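Local coordinates for protein LAE5 (Uncultured bacterium, PDB 5JD3) that probably hydrolyses ester bonds as a serine esterase of the GDSL-like lipase/acylhydrolase family, at residues F24-S28 against R74-L78; G34-T38 against R214-N218; H66-F71 against G234-S238; P104-M110 against V150-L156; V192-F198 against V224-F229. One frame throughout, in Å; residues are numbered along the deposited sequence.

Contact 1. Residues F24-S28 against R74-L78; sequences FAAGS and RRLRL
Arg-74 meets the N-terminal segment 24-28 twice, once through its backbone and once through its side chain. Its carbonyl O accepts the amide of Gly-27, N to O 3.0 Å with 159° at the hydrogen. The side chain bends at chi2 (55°) and chi3, which lays CD against CA of Ala-26, 3.5 Å away, and brings the guanidinium beneath the carbonyl of Phe-24, whose O lies over one face. Arg-75 follows with its carbonyl: O is 3.2 Å from CA of Gly-27, a CA-H...O contact at the tight bend of a type II turn running from Ala-25 to Ser-28. Leu-76 brings CD2 to 3.5 Å from Ala-25 O and against CB of Phe-24, while its other flank rests on Leu-67 of helix 59-70. At Arg-77 the chain becomes strand, and its N gives a nearly straight bond to Ser-28 O (2.9 Å, 173°); its guanidinium goes elsewhere, to a salt bridge with Glu-49. Inside the turn, Ser-28 OG donates to Ala-25 O at 2.6 Å, from above the carbonyl plane. Two backbone hydrogen bonds thus join the segments, with Leu-76 and the Arg-74 side chain packed alongside, where strands 29-34 and 77-82 begin to pair.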
# COMPACT_ATOMS: atom_id res chain seq x y z
N PHE A 24 -6.73 -14.90 4.60
CA PHE A 24 -6.98 -14.41 5.95
C PHE A 24 -7.80 -15.40 6.77
O PHE A 24 -8.80 -15.93 6.30
CB PHE A 24 -7.70 -13.06 5.90
CG PHE A 24 -6.94 -12.00 5.15
CD1 PHE A 24 -5.86 -11.37 5.74
CD2 PHE A 24 -7.31 -11.64 3.87
CE1 PHE A 24 -5.16 -10.39 5.06
CE2 PHE A 24 -6.61 -10.67 3.18
CZ PHE A 24 -5.53 -10.04 3.78
N ALA A 25 -7.37 -15.64 8.01
CA ALA A 25 -8.16 -16.43 8.94
C ALA A 25 -9.38 -15.63 9.36
O ALA A 25 -9.35 -14.40 9.36
CB ALA A 25 -7.33 -16.83 10.15
N ALA A 26 -10.46 -16.32 9.70
CA ALA A 26 -11.70 -15.65 10.08
C ALA A 26 -11.54 -14.88 11.38
O ALA A 26 -10.86 -15.34 12.30
CB ALA A 26 -12.83 -16.67 10.20
N GLY A 27 -12.16 -13.71 11.45
CA GLY A 27 -12.12 -12.89 12.65
C GLY A 27 -10.79 -12.19 12.87
O GLY A 27 -10.52 -11.71 13.97
N SER A 28 -9.97 -12.14 11.83
CA SER A 28 -8.64 -11.53 11.94
C SER A 28 -8.70 -10.01 11.75
O SER A 28 -9.61 -9.49 11.11
CB SER A 28 -7.69 -12.14 10.91
OG SER A 28 -7.58 -13.54 11.09
N ARG A 74 -16.78 -14.13 7.05
CA ARG A 74 -15.35 -14.13 7.35
C ARG A 74 -15.01 -13.15 8.47
O ARG A 74 -14.02 -13.34 9.18
CB ARG A 74 -14.56 -13.80 6.08
CG ARG A 74 -13.06 -13.98 6.21
CD ARG A 74 -12.68 -15.37 6.68
NE ARG A 74 -12.73 -16.37 5.62
CZ ARG A 74 -12.24 -17.60 5.73
NH1 ARG A 74 -11.65 -17.98 6.86
NH2 ARG A 74 -12.32 -18.45 4.72
N ARG A 75 -15.84 -12.13 8.64
CA ARG A 75 -15.73 -11.17 9.75
C ARG A 75 -14.33 -10.57 9.88
O ARG A 75 -13.70 -10.67 10.93
CB ARG A 75 -16.13 -11.85 11.06
CG ARG A 75 -17.56 -12.36 11.08
CD ARG A 75 -17.92 -13.01 12.41
NE ARG A 75 -17.93 -12.04 13.51
CZ ARG A 75 -18.98 -11.30 13.84
NH1 ARG A 75 -20.11 -11.40 13.15
NH2 ARG A 75 -18.91 -10.46 14.86
N LEU A 76 -13.86 -9.93 8.81
CA LEU A 76 -12.53 -9.33 8.80
C LEU A 76 -12.56 -7.88 9.28
O LEU A 76 -13.40 -7.09 8.85
CB LEU A 76 -11.92 -9.41 7.40
CG LEU A 76 -11.65 -10.83 6.91
CD1 LEU A 76 -11.12 -10.83 5.49
CD2 LEU A 76 -10.68 -11.55 7.85
N ARG A 77 -11.63 -7.56 10.17
CA ARG A 77 -11.56 -6.24 10.80
C ARG A 77 -10.42 -5.42 10.21
O ARG A 77 -9.25 -5.64 10.55
CB ARG A 77 -11.39 -6.40 12.31
CG ARG A 77 -11.42 -5.12 13.11
CD ARG A 77 -11.22 -5.43 14.59
NE ARG A 77 -11.04 -4.24 15.40
CZ ARG A 77 -10.81 -4.25 16.71
NH1 ARG A 77 -10.74 -5.40 17.36
NH2 ARG A 77 -10.66 -3.11 17.37
N LEU A 78 -10.75 -4.49 9.32
CA LEU A 78 -9.73 -3.71 8.62
C LEU A 78 -9.46 -2.36 9.28
O LEU A 78 -10.38 -1.67 9.72
CB LEU A 78 -10.12 -3.50 7.16
CG LEU A 78 -9.67 -4.58 6.17
CD1 LEU A 78 -10.42 -5.89 6.40
CD2 LEU A 78 -9.84 -4.10 4.74
O HOH W 1 -13.42 -9.80 14.25

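Contact 2. Residues G34-T38 against R214-N218; sequences GDSIT and RIHPN
Ser-36 and His-216 meet in a polar side-chain contact of the kind found in a serine hydrolase active site, made where helix 36-39 starts just after strand 29-34 and the loop ahead of helix 219-232 comes in to face it. Ser-36 OG lies 3.0 Å from His-216 NE2, at the edge of the imidazole and in its plane, and either atom could be the donor. The serine hydroxyl reaches the ring because chi1 is 78°, with OG lodged between the backbone N and the carbonyl carbon. At the other ring nitrogen, ND1 is hydrogen-bonded to OD2 of Asp-213, so the three residues have the geometry of a Ser-His-Asp charge relay. This is consistent with the catalytic triad of GDSL hydrolases, in which the serine belongs to the Gly-Asp-Ser motif seen here as 34-36.

Apolar groups pack round the pair. CG2 of Ile-215 sits 3.9 Å above the centre of the ring and covers one face, which probably restricts its tilt. CD1 of Ile-37 reaches Ile-215 O at 3.4 Å and CD2 of His-216 at 3.8 Å. The helix start next to the serine is capped: Asp-35 OD1 accepts from Ile-37 N at 3.2 Å, on the anti side but 29° out of the carboxylate plane.

Around this pair, helix 113-121 packs on Asp-35 and Ile-215 through Ile-113, helix 219-232 touches Ile-37 and Pro-217 through His-222, and Tyr-59 of helix 59-70 lies against Ile-37.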
# COMPACT_ATOMS: atom_id res chain seq x y z
N GLY A 34 0.37 3.21 5.12
CA GLY A 34 1.06 3.78 3.98
C GLY A 34 0.87 5.28 3.84
O GLY A 34 0.64 5.98 4.83
N ASP A 35 0.96 5.78 2.61
CA ASP A 35 0.83 7.21 2.35
C ASP A 35 -0.61 7.62 2.04
O ASP A 35 -1.55 7.00 2.54
CB ASP A 35 1.76 7.62 1.20
CG ASP A 35 1.70 6.66 0.03
OD1 ASP A 35 0.60 6.17 -0.30
OD2 ASP A 35 2.76 6.39 -0.57
N SER A 36 -0.77 8.65 1.22
CA SER A 36 -2.09 9.21 0.93
C SER A 36 -2.96 8.24 0.14
O SER A 36 -4.19 8.31 0.20
CB SER A 36 -1.97 10.53 0.17
OG SER A 36 -1.69 10.30 -1.20
N ILE A 37 -2.32 7.35 -0.61
CA ILE A 37 -3.05 6.34 -1.37
C ILE A 37 -3.76 5.39 -0.42
O ILE A 37 -4.83 4.86 -0.73
CB ILE A 37 -2.11 5.56 -2.31
CG1 ILE A 37 -1.35 6.54 -3.22
CG2 ILE A 37 -2.89 4.57 -3.16
CD1 ILE A 37 -2.25 7.41 -4.07
N THR A 38 -3.16 5.18 0.75
CA THR A 38 -3.80 4.41 1.81
C THR A 38 -4.74 5.30 2.62
O THR A 38 -5.87 4.91 2.93
CB THR A 38 -2.76 3.76 2.75
OG1 THR A 38 -1.87 2.94 1.98
CG2 THR A 38 -3.45 2.91 3.80
N ARG A 214 -0.89 11.04 -12.28
CA ARG A 214 -0.39 9.67 -12.42
C ARG A 214 -0.06 9.01 -11.08
O ARG A 214 0.70 8.05 -11.02
CB ARG A 214 0.85 9.65 -13.32
CG ARG A 214 0.59 10.14 -14.74
CD ARG A 214 1.86 10.13 -15.58
NE ARG A 214 2.79 11.19 -15.19
CZ ARG A 214 3.96 11.41 -15.78
NH1 ARG A 214 4.34 10.65 -16.80
NH2 ARG A 214 4.74 12.40 -15.36
N ILE A 215 -0.65 9.52 -10.00
CA ILE A 215 -0.43 8.96 -8.67
C ILE A 215 -1.74 8.81 -7.90
O ILE A 215 -2.05 7.72 -7.42
CB ILE A 215 0.54 9.83 -7.84
CG1 ILE A 215 1.96 9.70 -8.38
CG2 ILE A 215 0.51 9.40 -6.38
CD1 ILE A 215 2.51 8.29 -8.34
N HIS A 216 -2.49 9.90 -7.77
CA HIS A 216 -3.78 9.88 -7.09
C HIS A 216 -4.91 9.64 -8.09
O HIS A 216 -5.32 10.57 -8.79
CB HIS A 216 -4.02 11.19 -6.33
CG HIS A 216 -2.91 11.56 -5.39
ND1 HIS A 216 -1.92 12.45 -5.74
CD2 HIS A 216 -2.65 11.17 -4.12
CE1 HIS A 216 -1.08 12.58 -4.72
NE2 HIS A 216 -1.51 11.82 -3.73
N PRO A 217 -5.42 8.41 -8.15
CA PRO A 217 -6.40 8.04 -9.17
C PRO A 217 -7.84 8.29 -8.74
O PRO A 217 -8.09 8.61 -7.58
CB PRO A 217 -6.15 6.54 -9.34
CG PRO A 217 -5.79 6.09 -7.96
CD PRO A 217 -5.09 7.26 -7.28
N ASN A 218 -8.77 8.15 -9.68
CA ASN A 218 -10.19 8.15 -9.33
C ASN A 218 -10.56 6.82 -8.68
O ASN A 218 -9.68 6.01 -8.40
CB ASN A 218 -11.05 8.42 -10.57
CG ASN A 218 -10.72 7.50 -11.73
OD1 ASN A 218 -10.05 6.48 -11.57
ND2 ASN A 218 -11.18 7.87 -12.92

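Contact 3. Residues H66-F71 against G234-S238; sequences HLFARF and GCLNS
The C-terminal tail, just past helix 219-232, lies against the last turn of helix 59-70, and His-66 makes its first polar link. NE2 of the imidazole donates to Cys-235 O at 3.0 Å. The bond is bent, with 142° at the hydrogen; the acceptor lies 24° out of the ring plane, although the donor lies in the carbonyl plane. Beside it, CE1 comes to 3.2 Å from Leu-236 O at the ring edge. With chi1 at 178°, the imidazole extends toward the tail, and CD of Arg-70 packs over one of its faces. Helix 219-232 ends in a Schellman motif with Gly-234, at positive phi, as its C-prime residue, and the tail leaves from there. Beyond that bend, CB of Cys-235 touches CE2 of Phe-71 at 3.7 Å, and its SG meets CD2 of Leu-67 at 4.0 Å. The Phe-71 ring also has Cys-235 O and Asn-237 O near its edge. Farther along, Arg-70 runs extended from CG to NE alongside Ser-238, and its NH1 donates to Ser-238 OG at 3.2 Å, with the hydroxyl tilted from the guanidinium plane. Leu-236 O lies over one face of that guanidinium, toward the rim.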
# COMPACT_ATOMS: atom_id res chain seq x y z
N HIS A 66 -15.79 -4.65 -0.13
CA HIS A 66 -15.74 -5.90 -0.88
C HIS A 66 -15.79 -7.12 0.03
O HIS A 66 -16.56 -8.05 -0.20
CB HIS A 66 -14.47 -5.94 -1.74
CG HIS A 66 -14.29 -7.22 -2.51
ND1 HIS A 66 -14.47 -7.29 -3.88
CD2 HIS A 66 -13.92 -8.46 -2.12
CE1 HIS A 66 -14.23 -8.52 -4.29
NE2 HIS A 66 -13.90 -9.25 -3.24
N LEU A 67 -14.96 -7.10 1.07
CA LEU A 67 -14.86 -8.23 1.99
C LEU A 67 -16.14 -8.42 2.81
O LEU A 67 -16.53 -9.55 3.09
CB LEU A 67 -13.66 -8.05 2.92
CG LEU A 67 -12.30 -8.13 2.23
CD1 LEU A 67 -11.19 -7.60 3.12
CD2 LEU A 67 -12.00 -9.56 1.80
N PHE A 68 -16.78 -7.32 3.18
CA PHE A 68 -18.04 -7.39 3.92
C PHE A 68 -19.17 -7.91 3.05
O PHE A 68 -19.95 -8.76 3.48
CB PHE A 68 -18.41 -6.02 4.49
CG PHE A 68 -17.94 -5.80 5.90
CD1 PHE A 68 -18.38 -6.61 6.93
CD2 PHE A 68 -17.06 -4.77 6.19
CE1 PHE A 68 -17.95 -6.40 8.22
CE2 PHE A 68 -16.63 -4.55 7.48
CZ PHE A 68 -17.07 -5.37 8.50
N ALA A 69 -19.26 -7.40 1.82
CA ALA A 69 -20.38 -7.74 0.94
C ALA A 69 -20.30 -9.17 0.42
O ALA A 69 -21.33 -9.84 0.30
CB ALA A 69 -20.42 -6.76 -0.22
N ARG A 70 -19.10 -9.63 0.10
CA ARG A 70 -18.92 -10.95 -0.50
C ARG A 70 -18.59 -12.02 0.54
O ARG A 70 -18.89 -13.20 0.34
CB ARG A 70 -17.83 -10.92 -1.56
CG ARG A 70 -18.16 -10.09 -2.78
CD ARG A 70 -17.04 -10.19 -3.79
NE ARG A 70 -17.22 -9.32 -4.94
CZ ARG A 70 -17.29 -9.74 -6.20
NH1 ARG A 70 -17.19 -11.04 -6.47
NH2 ARG A 70 -17.45 -8.87 -7.19
N PHE A 71 -17.97 -11.61 1.64
CA PHE A 71 -17.63 -12.55 2.70
C PHE A 71 -18.07 -12.05 4.08
O PHE A 71 -17.22 -11.81 4.94
CB PHE A 71 -16.13 -12.83 2.72
CG PHE A 71 -15.57 -13.26 1.39
CD1 PHE A 71 -15.56 -14.60 1.04
CD2 PHE A 71 -15.04 -12.33 0.51
CE1 PHE A 71 -15.04 -15.00 -0.18
CE2 PHE A 71 -14.52 -12.73 -0.71
CZ PHE A 71 -14.52 -14.07 -1.05
N GLY A 234 -6.42 -14.16 -2.81
CA GLY A 234 -7.35 -15.18 -3.24
C GLY A 234 -8.80 -14.98 -2.84
O GLY A 234 -9.50 -15.95 -2.51
N CYS A 235 -9.26 -13.74 -2.85
CA CYS A 235 -10.67 -13.43 -2.59
C CYS A 235 -11.20 -12.36 -3.54
O CYS A 235 -12.06 -11.56 -3.16
CB CYS A 235 -10.86 -12.98 -1.13
SG CYS A 235 -9.67 -11.76 -0.54
N LEU A 236 -10.70 -12.37 -4.77
CA LEU A 236 -11.17 -11.45 -5.79
C LEU A 236 -12.60 -11.77 -6.21
O LEU A 236 -13.45 -10.89 -6.27
CB LEU A 236 -10.25 -11.49 -7.01
CG LEU A 236 -10.69 -10.67 -8.22
CD1 LEU A 236 -10.71 -9.18 -7.89
CD2 LEU A 236 -9.79 -10.94 -9.42
N ASN A 237 -12.85 -13.04 -6.48
CA ASN A 237 -14.18 -13.49 -6.90
C ASN A 237 -14.90 -14.24 -5.78
O ASN A 237 -14.29 -14.65 -4.80
CB ASN A 237 -14.08 -14.38 -8.14
CG ASN A 237 -13.53 -13.63 -9.34
OD1 ASN A 237 -13.72 -12.42 -9.48
ND2 ASN A 237 -12.84 -14.35 -10.22
N SER A 238 -16.21 -14.42 -5.95
CA SER A 238 -17.02 -15.12 -4.96
C SER A 238 -18.25 -15.76 -5.61
O SER A 238 -18.56 -15.49 -6.77
CB SER A 238 -17.45 -14.17 -3.85
OG SER A 238 -18.27 -13.14 -4.35

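Contact 4. Residues P104-M110 against V150-L156; sequences PDYVAMM and VKGMILL
Val-107 and Met-109 bond with Gly-152, Ile-154 and Leu-156 in parallel fashion, strand 106-110 lying next to 152-156 in the central five-stranded sheet of this alpha/beta fold. The strands run 13° apart, and the bonds Ile-154 N to Val-107 O, Met-109 N to Ile-154 O and Leu-156 N to Met-109 O are all 2.8 Å long. Packing is tight on the face carrying Val-107, Met-109, Met-153 and Leu-155. There Met-109, bent at chi3 (46°), sets CE 3.6 Å from Leu-155 CD2 and 3.8 Å from Met-153 CE, while helices 88-100 and 132-146 touch Val-107, Met-109 and Met-153. On the other face, CB of Ala-108 meets CD1 of Leu-156 at 4.0 Å, and CB of Met-110 lies against its CB. Toward the strand starts the contact opens to solvent around the exposed Lys-151: Val-107 N to Gly-152 O stretches to 3.3 Å, and Lys-151 N to Asp-105 O is short but bent to 144°. Tyr-106 covers Gly-152, its ring lying across the backbone where the glycine has no side chain, while its OH is hydrogen-bonded to Ala-25 N. Over one face of that ring sits CB of Lys-151, 4.2 Å from the centroid in a CH-pi contact.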
# COMPACT_ATOMS: atom_id res chain seq x y z
N PRO A 104 -2.13 -6.40 15.54
CA PRO A 104 -2.82 -6.93 14.35
C PRO A 104 -2.49 -8.39 14.07
O PRO A 104 -1.45 -8.88 14.51
CB PRO A 104 -2.29 -6.03 13.24
CG PRO A 104 -0.89 -5.72 13.67
CD PRO A 104 -0.91 -5.67 15.18
N ASP A 105 -3.38 -9.07 13.36
CA ASP A 105 -3.13 -10.43 12.92
C ASP A 105 -2.41 -10.40 11.58
O ASP A 105 -1.59 -11.28 11.28
CB ASP A 105 -4.44 -11.21 12.80
CG ASP A 105 -5.17 -11.32 14.13
OD1 ASP A 105 -4.55 -11.81 15.10
OD2 ASP A 105 -6.35 -10.92 14.20
N TYR A 106 -2.71 -9.39 10.78
CA TYR A 106 -2.07 -9.19 9.49
C TYR A 106 -1.68 -7.72 9.32
O TYR A 106 -2.35 -6.83 9.83
CB TYR A 106 -2.99 -9.62 8.35
CG TYR A 106 -3.35 -11.09 8.36
CD1 TYR A 106 -2.59 -12.02 7.66
CD2 TYR A 106 -4.46 -11.55 9.06
CE1 TYR A 106 -2.92 -13.36 7.66
CE2 TYR A 106 -4.80 -12.89 9.06
CZ TYR A 106 -4.02 -13.79 8.36
OH TYR A 106 -4.36 -15.12 8.36
N VAL A 107 -0.59 -7.49 8.60
CA VAL A 107 -0.18 -6.13 8.27
C VAL A 107 0.07 -5.98 6.77
O VAL A 107 0.87 -6.71 6.19
CB VAL A 107 1.10 -5.72 9.03
CG1 VAL A 107 1.64 -4.40 8.49
CG2 VAL A 107 0.83 -5.62 10.52
N ALA A 108 -0.63 -5.04 6.16
CA ALA A 108 -0.40 -4.71 4.76
C ALA A 108 0.29 -3.36 4.67
O ALA A 108 -0.16 -2.38 5.27
CB ALA A 108 -1.70 -4.70 3.98
N MET A 109 1.39 -3.30 3.94
CA MET A 109 2.15 -2.06 3.82
C MET A 109 2.37 -1.66 2.37
O MET A 109 2.78 -2.47 1.54
CB MET A 109 3.50 -2.18 4.54
CG MET A 109 4.43 -1.01 4.30
SD MET A 109 5.83 -0.99 5.44
CE MET A 109 6.34 -2.70 5.37
N MET A 110 2.08 -0.39 2.08
CA MET A 110 2.33 0.17 0.76
C MET A 110 3.05 1.50 0.90
O MET A 110 2.46 2.50 1.31
CB MET A 110 1.03 0.34 -0.01
CG MET A 110 1.21 1.10 -1.31
SD MET A 110 -0.32 1.27 -2.23
CE MET A 110 0.16 2.57 -3.34
N VAL A 150 3.04 -11.49 13.51
CA VAL A 150 1.78 -11.56 12.78
C VAL A 150 1.60 -12.89 12.06
O VAL A 150 2.57 -13.62 11.83
CB VAL A 150 1.66 -10.42 11.74
CG1 VAL A 150 1.68 -9.06 12.43
CG2 VAL A 150 2.77 -10.52 10.71
N LYS A 151 0.36 -13.20 11.70
CA LYS A 151 0.05 -14.42 10.96
C LYS A 151 0.48 -14.29 9.50
O LYS A 151 0.72 -15.29 8.83
CB LYS A 151 -1.45 -14.74 11.04
CG LYS A 151 -1.92 -15.20 12.40
CD LYS A 151 -3.33 -15.75 12.34
CE LYS A 151 -3.74 -16.38 13.66
NZ LYS A 151 -5.09 -17.01 13.58
N GLY A 152 0.57 -13.06 9.02
CA GLY A 152 0.97 -12.80 7.65
C GLY A 152 1.23 -11.33 7.40
O GLY A 152 0.62 -10.46 8.03
N MET A 153 2.15 -11.04 6.48
CA MET A 153 2.47 -9.67 6.14
C MET A 153 2.44 -9.46 4.63
O MET A 153 3.08 -10.20 3.87
CB MET A 153 3.84 -9.28 6.70
CG MET A 153 4.13 -7.79 6.64
SD MET A 153 5.39 -7.28 7.82
CE MET A 153 5.25 -5.50 7.70
N ILE A 154 1.70 -8.45 4.19
CA ILE A 154 1.53 -8.18 2.77
C ILE A 154 2.24 -6.90 2.35
O ILE A 154 2.04 -5.84 2.94
CB ILE A 154 0.03 -8.06 2.40
CG1 ILE A 154 -0.73 -9.33 2.80
CG2 ILE A 154 -0.13 -7.79 0.91
CD1 ILE A 154 -1.48 -9.21 4.10
N LEU A 155 3.07 -7.00 1.32
CA LEU A 155 3.76 -5.83 0.79
C LEU A 155 3.20 -5.44 -0.57
O LEU A 155 3.27 -6.21 -1.53
CB LEU A 155 5.27 -6.10 0.68
CG LEU A 155 5.97 -6.44 2.00
CD1 LEU A 155 7.47 -6.53 1.81
CD2 LEU A 155 5.62 -5.42 3.07
N LEU A 156 2.65 -4.23 -0.65
CA LEU A 156 2.11 -3.71 -1.90
C LEU A 156 3.11 -2.76 -2.54
O LEU A 156 3.51 -1.77 -1.93
CB LEU A 156 0.77 -3.00 -1.68
CG LEU A 156 -0.43 -3.85 -1.23
CD1 LEU A 156 -0.42 -4.10 0.27
CD2 LEU A 156 -1.73 -3.18 -1.65

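Contact 5. Residues V192-F198 against V224-F229; sequences VDVQGAF and VIANAF
Of the two rings here, Phe-198 has CG1 of Val-224 over one face, 4.0 Å from the centroid and 17° off the normal, a CH-pi contact shifted toward the rim. CG1 of Ile-225 comes in obliquely on the CZ and CE2 side, 3.6 Å from CZ. The two residues, neighbours on helix 219-232, thus hold the ring at different places, and Tyr-159 meets it from the surrounding loops. The second ring, Phe-229, is approached obliquely by CG2 of Val-192.

Between the rings the two helices pass at an angle of 124°, with segment axes 9.0 Å apart at the closest. Alanines meet between the helices: CB of Ala-197 touches CB of Ala-228 at 3.8 Å, and CG1 of Val-224 reaches the same Ala-197 CB. Val-194 adds CG1 against CG1 of Ile-225, 3.8 Å away. Val-192, at the end of the outermost strand 190-192, has CG1 trans to its backbone N (chi1 177°), which directs that methyl onto the helix backbone, 3.5 Å from Ala-228 C.

Where strand gives way to helix, Asp-193 is the N-cap; its OD2 takes the amide of Gly-196 at 3.0 Å from above the carboxylate plane and also forms a salt bridge to Arg-181. No hydrogen bond passes between the two segments, so the helices are held together by methyl and ring packing, while the Asp-193 bond caps the start of helix 194-201.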
# COMPACT_ATOMS: atom_id res chain seq x y z
N VAL A 192 1.98 -7.92 -3.43
CA VAL A 192 0.95 -7.52 -4.37
C VAL A 192 1.55 -6.62 -5.45
O VAL A 192 2.07 -5.54 -5.15
CB VAL A 192 -0.20 -6.78 -3.67
CG1 VAL A 192 -1.22 -6.31 -4.69
CG2 VAL A 192 -0.86 -7.68 -2.64
N ASP A 193 1.49 -7.08 -6.69
CA ASP A 193 2.02 -6.31 -7.81
C ASP A 193 1.00 -5.29 -8.30
O ASP A 193 0.31 -5.52 -9.29
CB ASP A 193 2.44 -7.25 -8.95
CG ASP A 193 3.11 -6.51 -10.09
OD1 ASP A 193 3.09 -7.03 -11.23
OD2 ASP A 193 3.65 -5.41 -9.86
N VAL A 194 0.92 -4.17 -7.60
CA VAL A 194 0.01 -3.09 -7.95
C VAL A 194 0.42 -2.43 -9.27
O VAL A 194 -0.43 -2.11 -10.10
CB VAL A 194 -0.05 -2.02 -6.85
CG1 VAL A 194 -1.06 -0.93 -7.21
CG2 VAL A 194 -0.41 -2.66 -5.51
N GLN A 195 1.72 -2.24 -9.44
CA GLN A 195 2.26 -1.64 -10.66
C GLN A 195 1.87 -2.44 -11.89
O GLN A 195 1.46 -1.88 -12.90
CB GLN A 195 3.78 -1.52 -10.57
CG GLN A 195 4.43 -0.92 -11.81
CD GLN A 195 4.03 0.53 -12.03
OE1 GLN A 195 4.55 1.43 -11.37
NE2 GLN A 195 3.12 0.76 -12.97
N GLY A 196 2.01 -3.76 -11.79
CA GLY A 196 1.63 -4.65 -12.88
C GLY A 196 0.14 -4.57 -13.17
O GLY A 196 -0.27 -4.64 -14.33
N ALA A 197 -0.66 -4.41 -12.12
CA ALA A 197 -2.10 -4.28 -12.26
C ALA A 197 -2.44 -3.03 -13.07
O ALA A 197 -3.32 -3.06 -13.93
CB ALA A 197 -2.77 -4.24 -10.90
N PHE A 198 -1.75 -1.93 -12.77
CA PHE A 198 -1.94 -0.70 -13.52
C PHE A 198 -1.46 -0.85 -14.96
O PHE A 198 -2.08 -0.33 -15.89
CB PHE A 198 -1.22 0.47 -12.85
CG PHE A 198 -2.02 1.13 -11.76
CD1 PHE A 198 -3.22 1.76 -12.04
CD2 PHE A 198 -1.56 1.13 -10.45
CE1 PHE A 198 -3.95 2.37 -11.04
CE2 PHE A 198 -2.29 1.74 -9.44
CZ PHE A 198 -3.49 2.36 -9.74
N VAL A 224 -8.49 -0.82 -9.07
CA VAL A 224 -7.38 -1.57 -9.65
C VAL A 224 -6.44 -2.02 -8.55
O VAL A 224 -6.01 -3.17 -8.52
CB VAL A 224 -6.60 -0.72 -10.68
CG1 VAL A 224 -5.27 -1.37 -11.02
CG2 VAL A 224 -7.44 -0.51 -11.94
N ILE A 225 -6.13 -1.11 -7.63
CA ILE A 225 -5.28 -1.41 -6.49
C ILE A 225 -5.92 -2.47 -5.60
O ILE A 225 -5.27 -3.43 -5.18
CB ILE A 225 -4.99 -0.15 -5.65
CG1 ILE A 225 -4.27 0.90 -6.49
CG2 ILE A 225 -4.17 -0.50 -4.42
CD1 ILE A 225 -4.01 2.20 -5.75
N ALA A 226 -7.21 -2.28 -5.31
CA ALA A 226 -7.94 -3.19 -4.44
C ALA A 226 -8.03 -4.59 -5.03
O ALA A 226 -7.88 -5.58 -4.31
CB ALA A 226 -9.34 -2.64 -4.16
N ASN A 227 -8.28 -4.68 -6.33
CA ASN A 227 -8.43 -5.96 -7.00
C ASN A 227 -7.12 -6.74 -7.09
O ASN A 227 -7.12 -7.97 -7.10
CB ASN A 227 -9.01 -5.77 -8.40
CG ASN A 227 -10.49 -5.44 -8.37
OD1 ASN A 227 -11.08 -5.29 -7.30
ND2 ASN A 227 -11.10 -5.33 -9.54
N ALA A 228 -6.00 -6.02 -7.15
CA ALA A 228 -4.69 -6.65 -7.13
C ALA A 228 -4.45 -7.30 -5.77
O ALA A 228 -3.93 -8.41 -5.69
CB ALA A 228 -3.60 -5.64 -7.44
N PHE A 229 -4.85 -6.60 -4.72
CA PHE A 229 -4.74 -7.09 -3.35
C PHE A 229 -5.60 -8.33 -3.15
O PHE A 229 -5.14 -9.34 -2.62
CB PHE A 229 -5.15 -5.98 -2.37
CG PHE A 229 -5.03 -6.37 -0.92
CD1 PHE A 229 -3.89 -6.04 -0.20
CD2 PHE A 229 -6.06 -7.03 -0.27
CE1 PHE A 229 -3.77 -6.39 1.13
CE2 PHE A 229 -5.95 -7.38 1.06
CZ PHE A 229 -4.80 -7.06 1.76

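From the N terminus, contact 1 closes the first loop, joining the turn before strand 29-34 to the start of edge strand 77-82. Contact 2 opens inside that loop at 34-38 and closes only at 214-218, so the two cross. Contact 3 also opens within contact 1 and ends at the C terminus, crossing contacts 1 and 2 and bringing the tail to helix 59-70. Contact 4 is nested inside both long loops, pairing two strands of the sheet. Contact 5 opens before contact 2 closes and crosses it, yet lies wholly within contact 3; it sets helix 194-201 against helix 219-232. Ile-154 and Leu-156 join contact 4 to contact 5 through Val-192, and Ile-37 touches both Met-110 and Ile-225.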